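Local coordinates for apical membrane antigen 1 (Babesia divergens, PDB 4APM), which probably takes part in host-cell invasion by the parasite, as a membrane-anchored, calcium-binding surface antigen of the moving junction, at residues G13-M16 against A17-L21; N62-D65 against F66-I70; T387-S391 against R392-K396. All coordinates share one frame; numbering follows the deposited sequence.

Contact 1: residues G13-M16 against A17-L21; sequences GRYM and AKFDL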
loop_
_atom_site.group_PDB
_atom_site.type_symbol
_atom_site.label_atom_id
_atom_site.label_comp_id
_atom_site.label_asym_id
_atom_site.label_seq_id
_atom_site.Cartn_x
_atom_site.Cartn_y
_atom_site.Cartn_z
ATOM N N GLY A 13 -7.715 0.258 17.834
ATOM C CA GLY A 13 -8.785 0.167 16.843
ATOM C C GLY A 13 -8.916 1.376 15.934
ATOM O O GLY A 13 -9.168 1.241 14.748
ATOM N N ARG A 14 -8.736 2.566 16.480
ATOM C CA ARG A 14 -8.879 3.766 15.673
ATOM C C ARG A 14 -7.728 3.894 14.679
ATOM O O ARG A 14 -7.958 4.119 13.485
ATOM C CB ARG A 14 -8.992 5.019 16.532
ATOM C CG ARG A 14 -9.655 6.167 15.789
ATOM C CD ARG A 14 -10.002 7.333 16.709
ATOM N NE ARG A 14 -9.159 8.493 16.432
ATOM C CZ ARG A 14 -8.125 8.867 17.181
ATOM N NH1 ARG A 14 -7.818 8.193 18.287
ATOM N NH2 ARG A 14 -7.410 9.929 16.838
ATOM N N TYR A 15 -6.502 3.697 15.171
ATOM C CA TYR A 15 -5.308 3.855 14.357
ATOM C C TYR A 15 -5.224 2.781 13.260
ATOM O O TYR A 15 -4.669 3.016 12.187
ATOM C CB TYR A 15 -4.048 3.801 15.238
ATOM C CG TYR A 15 -2.760 4.145 14.490
ATOM C CD1 TYR A 15 -2.395 5.482 14.245
ATOM C CD2 TYR A 15 -1.904 3.140 14.042
ATOM C CE1 TYR A 15 -1.220 5.795 13.553
ATOM C CE2 TYR A 15 -0.718 3.437 13.387
ATOM C CZ TYR A 15 -0.385 4.753 13.118
ATOM O OH TYR A 15 0.779 5.020 12.407
ATOM N N MET A 16 -5.683 1.579 13.588
ATOM C CA MET A 16 -5.400 0.396 12.781
ATOM C C MET A 16 -6.488 0.128 11.744
ATOM O O MET A 16 -6.343 -0.766 10.917
ATOM C CB MET A 16 -5.221 -0.845 13.664
ATOM C CG MET A 16 -3.897 -0.911 14.409
ATOM S SD MET A 16 -2.455 -0.629 13.358
ATOM C CE MET A 16 -2.345 -2.198 12.496
ATOM N N ALA A 17 -7.575 0.893 11.793
ATOM C CA ALA A 17 -8.687 0.689 10.858
ATOM C C ALA A 17 -8.212 0.786 9.405
ATOM O O ALA A 17 -8.569 -0.047 8.575
ATOM C CB ALA A 17 -9.830 1.660 11.134
ATOM N N LYS A 18 -7.337 1.737 9.116
ATOM C CA LYS A 18 -6.850 1.907 7.743
ATOM C C LYS A 18 -6.165 0.630 7.187
ATOM O O LYS A 18 -6.180 0.380 5.976
ATOM C CB LYS A 18 -5.926 3.131 7.656
ATOM C CG LYS A 18 -4.611 3.022 8.423
ATOM C CD LYS A 18 -3.778 4.306 8.288
ATOM C CE LYS A 18 -4.198 5.378 9.304
ATOM N NZ LYS A 18 -3.870 4.936 10.710
ATOM N N PHE A 19 -5.614 -0.207 8.072
ATOM C CA PHE A 19 -4.759 -1.298 7.627
ATOM C C PHE A 19 -5.619 -2.481 7.178
ATOM O O PHE A 19 -5.147 -3.421 6.530
ATOM C CB PHE A 19 -3.760 -1.670 8.732
ATOM C CG PHE A 19 -2.692 -0.625 8.940
ATOM C CD1 PHE A 19 -1.580 -0.571 8.095
ATOM C CD2 PHE A 19 -2.863 0.394 9.881
ATOM C CE1 PHE A 19 -0.656 0.474 8.185
ATOM C CE2 PHE A 19 -1.904 1.416 10.018
ATOM C CZ PHE A 19 -0.801 1.458 9.165
ATOM N N ASP A 20 -6.901 -2.406 7.489
ATOM C CA ASP A 20 -7.849 -3.377 7.004
ATOM C C ASP A 20 -8.245 -2.981 5.582
ATOM O O ASP A 20 -9.280 -2.321 5.348
ATOM C CB ASP A 20 -9.059 -3.439 7.935
ATOM C CG ASP A 20 -9.993 -4.599 7.615
ATOM O OD1 ASP A 20 -9.869 -5.224 6.530
ATOM O OD2 ASP A 20 -10.870 -4.863 8.459
ATOM N N LEU A 21 -7.379 -3.366 4.640
ATOM C CA LEU A 21 -7.505 -2.980 3.240
ATOM C C LEU A 21 -8.774 -3.508 2.523
ATOM O O LEU A 21 -9.247 -2.874 1.563
ATOM C CB LEU A 21 -6.208 -3.342 2.478
ATOM C CG LEU A 21 -5.064 -2.339 2.785
ATOM C CD1 LEU A 21 -3.720 -2.899 2.360
ATOM C CD2 LEU A 21 -5.308 -1.016 2.063
HETATM O O HOH W 1 -0.631 4.743 9.983
#
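The amide of Phe-19 bonds to the carbonyl of Met-16 (N to O 3.0 Å), an i to i+3 hydrogen bond that adds one more helical turn after the last residues of helix 8-16. On one flank, Lys-18 folds back over Tyr-15. Its chain bends at chi3 (84°) and chi4 (67°), which brings NZ to the backbone O of Tyr-15 at 2.6 Å, in the carbonyl plane and on a lone pair. The same NZ stands over the centre of the Tyr-15 ring, 3.9 Å from the centroid and 12° off the ring normal, a cation-pi contact on one face. A water joins the two side chains further through weak bonds to Tyr-15 OH and Lys-18 NZ. Met-16 meets Phe-19 with a doubly bent chain that sets SD 3.6 Å from Phe-19 CD2, oblique to the ring; CE, 3.7 Å from the same CD2, stands above the ring plane off its CG-CD2 side. Beyond them, Tyr-15 and Met-16 pack on Leu-336 of strand 335-339, Met-16 on Pro-333 and Phe-19 on Pro-218, while Trp-316 NE1 bonds to the carbonyl of Phe-19. The last, weakly bonded turn of helix 8-16 thus carries a lysine-carbonyl bond, a cation-pi pair and a Met-aromatic contact.

Contact 2: residues N62-D65 against F66-I70; sequences NNAD and FLNRI. With GOL (glycerol), chain K.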
loop_
_atom_site.group_PDB
_atom_site.type_symbol
_atom_site.label_atom_id
_atom_site.label_comp_id
_atom_site.label_asym_id
_atom_site.label_seq_id
_atom_site.Cartn_x
_atom_site.Cartn_y
_atom_site.Cartn_z
ATOM N N ASN A 62 6.541 -3.171 -25.167
ATOM C CA ASN A 62 7.340 -2.322 -26.042
ATOM C C ASN A 62 8.325 -1.437 -25.287
ATOM O O ASN A 62 8.983 -0.596 -25.885
ATOM C CB ASN A 62 6.443 -1.480 -26.974
ATOM C CG ASN A 62 5.647 -0.410 -26.224
ATOM O OD1 ASN A 62 5.809 -0.231 -25.016
ATOM N ND2 ASN A 62 4.821 0.339 -26.955
ATOM N N ASN A 63 8.422 -1.625 -23.973
ATOM C CA ASN A 63 9.297 -0.804 -23.120
ATOM C C ASN A 63 9.006 0.702 -23.083
ATOM O O ASN A 63 9.802 1.482 -22.569
ATOM C CB ASN A 63 10.772 -1.058 -23.429
ATOM C CG ASN A 63 11.310 -2.283 -22.705
ATOM O OD1 ASN A 63 11.075 -3.422 -23.127
ATOM N ND2 ASN A 63 11.980 -2.059 -21.566
ATOM N N ALA A 64 7.845 1.110 -23.572
ATOM C CA ALA A 64 7.482 2.524 -23.503
ATOM C C ALA A 64 6.926 2.851 -22.113
ATOM O O ALA A 64 6.176 2.057 -21.557
ATOM C CB ALA A 64 6.458 2.859 -24.583
ATOM N N ASP A 65 7.285 4.013 -21.562
ATOM C CA ASP A 65 6.655 4.489 -20.324
ATOM C C ASP A 65 5.126 4.477 -20.448
ATOM O O ASP A 65 4.577 4.930 -21.467
ATOM C CB ASP A 65 7.132 5.885 -19.943
ATOM C CG ASP A 65 6.530 6.360 -18.623
ATOM O OD1 ASP A 65 6.809 5.740 -17.573
ATOM O OD2 ASP A 65 5.769 7.340 -18.627
ATOM N N PHE A 66 4.448 3.898 -19.450
ATOM C CA PHE A 66 3.023 3.658 -19.568
ATOM C C PHE A 66 2.212 4.944 -19.653
ATOM O O PHE A 66 1.086 4.915 -20.117
ATOM C CB PHE A 66 2.481 2.692 -18.508
ATOM C CG PHE A 66 2.343 3.286 -17.114
ATOM C CD1 PHE A 66 3.410 3.943 -16.499
ATOM C CD2 PHE A 66 1.156 3.125 -16.400
ATOM C CE1 PHE A 66 3.276 4.471 -15.222
ATOM C CE2 PHE A 66 1.027 3.621 -15.105
ATOM C CZ PHE A 66 2.086 4.291 -14.517
ATOM N N LEU A 67 2.828 6.072 -19.306
ATOM C CA LEU A 67 2.145 7.363 -19.373
ATOM C C LEU A 67 2.240 8.044 -20.748
ATOM O O LEU A 67 1.651 9.115 -20.950
ATOM C CB LEU A 67 2.612 8.312 -18.251
ATOM C CG LEU A 67 2.364 7.876 -16.785
ATOM C CD1 LEU A 67 2.624 8.986 -15.755
ATOM C CD2 LEU A 67 0.969 7.297 -16.598
ATOM N N ASN A 68 2.949 7.426 -21.699
ATOM C CA ASN A 68 2.861 7.861 -23.118
ATOM C C ASN A 68 1.464 7.630 -23.643
ATOM O O ASN A 68 0.798 6.693 -23.207
ATOM C CB ASN A 68 3.844 7.075 -23.985
ATOM C CG ASN A 68 5.263 7.418 -23.676
ATOM O OD1 ASN A 68 5.517 8.194 -22.766
ATOM N ND2 ASN A 68 6.203 6.803 -24.379
ATOM N N ARG A 69 1.030 8.430 -24.615
ATOM C CA ARG A 69 -0.282 8.211 -25.221
ATOM C C ARG A 69 -0.341 6.878 -25.952
ATOM O O ARG A 69 0.633 6.449 -26.555
ATOM C CB ARG A 69 -0.629 9.337 -26.190
ATOM C CG ARG A 69 -0.530 10.715 -25.585
ATOM C CD ARG A 69 -1.248 11.740 -26.437
ATOM N NE ARG A 69 -1.056 13.065 -25.871
ATOM C CZ ARG A 69 -1.910 13.659 -25.041
ATOM N NH1 ARG A 69 -3.073 13.083 -24.728
ATOM N NH2 ARG A 69 -1.615 14.852 -24.556
ATOM N N ILE A 70 -1.509 6.257 -25.951
ATOM C CA ILE A 70 -1.728 5.015 -26.681
ATOM C C ILE A 70 -1.684 5.305 -28.188
ATOM O O ILE A 70 -1.636 4.396 -29.016
ATOM C CB ILE A 70 -3.077 4.390 -26.273
ATOM C CG1 ILE A 70 -3.149 2.918 -26.647
ATOM C CG2 ILE A 70 -4.247 5.183 -26.837
ATOM C CD1 ILE A 70 -4.364 2.226 -26.056
HETATM C C1 GOL K . 8.080 0.309 -18.048
HETATM O O1 GOL K . 7.337 0.255 -19.317
HETATM C C2 GOL K . 7.812 1.462 -17.026
HETATM O O2 GOL K . 8.917 2.378 -16.957
HETATM C C3 GOL K . 6.566 2.351 -17.182
HETATM O O3 GOL K . 5.593 1.791 -18.047
HETATM O O HOH W 2 9.000 5.823 -22.866
HETATM O O HOH W 3 5.501 9.376 -20.322
#
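Asp-65 and Asn-68 are joined through backbone, side chain and solvent. Among the direct hydrogen bonds, the backbone one is nearly straight: Asn-68 N to Asp-65 O, 3.0 Å, with an N-H...O angle of 164°. A weak second bond runs from Leu-67 N to Asp-65 OD2 at 3.3 Å; with CG of Asp-65 anti to its own amide (chi1 -177°), the carboxylate reaches forward beside the next residues, and OD2 also lies against Leu-67 CB. Just upstream, Asn-62 OD1 accepts from Ala-64 N at 2.8 Å, fixing the approach to the turn, while Asn-62 ND2 is held by the carbonyls of Pro-75 and Arg-78.

Water supplies the next links. One molecule donates to both Asp-65 OD2 and Asn-68 OD1, each at 2.7 Å, and so bridges the two side chains. Another accepts from Asp-65 N and, weakly, from Asn-68 ND2, whose stronger partner is the carbonyl of Asp-77. The side-chain carboxamide of Asn-68 is therefore engaged at both its oxygen and its nitrogen, which should limit its rotation.

A glycerol, probably from the crystallisation liquor, makes two weak bonds here: O1 donates to Ala-64 O, and O3 accepts from Phe-66 N at 2.8 Å. It also bonds to Ile-58 O and Leu-60 N.

Apolar packing lies on another flank. Leu-67 CD2 sits 3.7 Å above the plane of the Phe-66 ring, over its centre. Phe-66 also packs on Val-57, Ile-58 and Leu-60 of strand 56-60, and both apolar side chains touch Val-151 of strand 150-153. A polar neighbour, Asp-65 OD1, lies at the ring's edge, 4.0 Å from Phe-66 CD1. The arrangement is a type I beta turn from Asp-65 to Asn-68, preceded by an Asx turn at Asn-62, in the loop that leaves strand 56-60.

Contact 3: residues T387-S391 against R392-K396; sequences TTALS and REALK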
loop_
_atom_site.group_PDB
_atom_site.type_symbol
_atom_site.label_atom_id
_atom_site.label_comp_id
_atom_site.label_asym_id
_atom_site.label_seq_id
_atom_site.Cartn_x
_atom_site.Cartn_y
_atom_site.Cartn_z
ATOM N N THR A 387 9.817 -9.342 24.607
ATOM C CA THR A 387 8.689 -8.412 24.554
ATOM C C THR A 387 9.211 -6.981 24.486
ATOM O O THR A 387 10.346 -6.718 24.889
ATOM C CB THR A 387 7.776 -8.561 25.772
ATOM O OG1 THR A 387 8.572 -8.738 26.951
ATOM C CG2 THR A 387 6.850 -9.743 25.606
ATOM N N THR A 388 8.433 -6.077 23.881
ATOM C CA THR A 388 8.755 -4.641 23.917
ATOM C C THR A 388 7.539 -3.820 24.352
ATOM O O THR A 388 6.399 -4.301 24.310
ATOM C CB THR A 388 9.253 -4.080 22.559
ATOM O OG1 THR A 388 8.175 -4.053 21.618
ATOM C CG2 THR A 388 10.419 -4.875 21.989
ATOM N N ALA A 389 7.789 -2.570 24.739
ATOM C CA ALA A 389 6.734 -1.659 25.193
ATOM C C ALA A 389 7.285 -0.240 25.312
ATOM O O ALA A 389 8.482 -0.053 25.481
ATOM C CB ALA A 389 6.157 -2.127 26.526
ATOM N N LEU A 390 6.416 0.756 25.156
ATOM C CA LEU A 390 6.809 2.175 25.239
ATOM C C LEU A 390 6.973 2.670 26.692
ATOM O O LEU A 390 7.471 3.767 26.921
ATOM C CB LEU A 390 5.754 3.030 24.543
ATOM C CG LEU A 390 6.023 3.672 23.181
ATOM C CD1 LEU A 390 7.338 3.231 22.579
ATOM C CD2 LEU A 390 4.858 3.386 22.252
ATOM N N SER A 391 6.493 1.876 27.652
ATOM C CA SER A 391 6.613 2.184 29.077
ATOM C C SER A 391 7.042 0.948 29.874
ATOM O O SER A 391 6.698 -0.192 29.510
ATOM C CB SER A 391 5.283 2.695 29.621
ATOM O OG SER A 391 4.428 1.607 29.909
ATOM N N ARG A 392 7.755 1.186 30.983
ATOM C CA ARG A 392 8.238 0.118 31.875
ATOM C C ARG A 392 7.069 -0.597 32.558
ATOM O O ARG A 392 7.088 -1.817 32.761
ATOM C CB ARG A 392 9.191 0.709 32.925
ATOM C CG ARG A 392 10.309 -0.223 33.390
ATOM C CD ARG A 392 11.510 0.579 33.906
ATOM N NE ARG A 392 12.795 -0.109 33.702
ATOM C CZ ARG A 392 13.913 0.495 33.290
ATOM N NH1 ARG A 392 13.907 1.793 33.022
ATOM N NH2 ARG A 392 15.034 -0.200 33.120
ATOM N N GLU A 393 6.038 0.170 32.886
ATOM C CA GLU A 393 4.849 -0.371 33.531
ATOM C C GLU A 393 4.044 -1.295 32.601
ATOM O O GLU A 393 3.504 -2.320 33.048
ATOM C CB GLU A 393 3.965 0.770 34.062
ATOM C CG GLU A 393 3.993 2.044 33.215
ATOM C CD GLU A 393 4.950 3.119 33.740
ATOM O OE1 GLU A 393 4.606 3.801 34.731
ATOM O OE2 GLU A 393 6.020 3.329 33.128
ATOM N N ALA A 394 3.978 -0.941 31.313
ATOM C CA ALA A 394 3.239 -1.739 30.321
ATOM C C ALA A 394 3.982 -3.016 29.901
ATOM O O ALA A 394 3.363 -4.054 29.647
ATOM C CB ALA A 394 2.899 -0.895 29.102
ATOM N N LEU A 395 5.308 -2.931 29.840
ATOM C CA LEU A 395 6.142 -4.083 29.506
ATOM C C LEU A 395 5.920 -5.285 30.428
ATOM O O LEU A 395 6.143 -5.200 31.633
ATOM C CB LEU A 395 7.617 -3.686 29.541
ATOM C CG LEU A 395 8.603 -4.817 29.262
ATOM C CD1 LEU A 395 8.465 -5.312 27.819
ATOM C CD2 LEU A 395 10.016 -4.327 29.537
ATOM N N LYS A 396 5.503 -6.409 29.852
ATOM C CA LYS A 396 5.511 -7.680 30.556
ATOM C C LYS A 396 6.893 -8.316 30.425
ATOM O O LYS A 396 7.398 -8.499 29.316
ATOM C CB LYS A 396 4.402 -8.596 30.027
ATOM C CG LYS A 396 3.037 -7.915 30.036
ATOM C CD LYS A 396 1.862 -8.855 29.779
ATOM C CE LYS A 396 0.553 -8.063 29.796
ATOM N NZ LYS A 396 -0.634 -8.832 30.278
#
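Ser-391 OG accepts the amide of Ala-394 (OG to N 2.9 Å, N-H...O angle 149°), and its backbone O takes the amide of Leu-395 at 3.1 Å. One residue thus binds two successive amides. Its chi1 of 81° places OG between the backbone N and the carbonyl carbon, facing the turn, where Glu-393 CG lies 3.4 Å from OG. At the other end of the loop, Thr-387 OG1 donates to Lys-396 O at 2.7 Å, almost straight in line with the C=O bond (176°). Between these polar ends Ala-389 CB rests on Leu-395 CB at 3.7 Å, and Leu-395 CD1 reaches back to Thr-387 OG1 at 3.5 Å. Further out, Thr-387 and Ala-389 are held by backbone bonds to Cys-415 and Tyr-413 of strand 410-416. Asn-366 OD1 accepts from Lys-396 N, Tyr-413 and Val-401 pack on Leu-395, and Arg-392 forms a salt bridge to Glu-403 on strand 400-406. The Thr-387 hydroxyl and the Ala-389 to Leu-395 packing therefore hold the loop back against strand 387-389, while the Ser-391 hydroxyl satisfies one amide within the turn; the hydrogen bonds across the contact use hydroxyl and backbone groups alone.

How the contacts relate
All three contacts are local and partly buried, and none touches another. Contact 1 lies nearest the middle of the chain, its centre about 13 Å from the chain's centre; contacts 2 and 3 are farther out, at about 24 and 29 Å. Contacts 1 and 3 share a side of the chain, whereas contact 2 sits on the opposite side, about 52 Å from contact 3 between centres. Strand 335-339 is common to the first and third, touched by Tyr-15 and Met-16, and by Thr-388 and Leu-390. Contact 2 instead leans on strands 56-60 and 150-153. Contact 1 combines an ammonium, an aromatic face and sulfur; contact 2 a carboxylate, an amide and water; contact 3 neutral hydroxyls at the end of a strand and the loop after it.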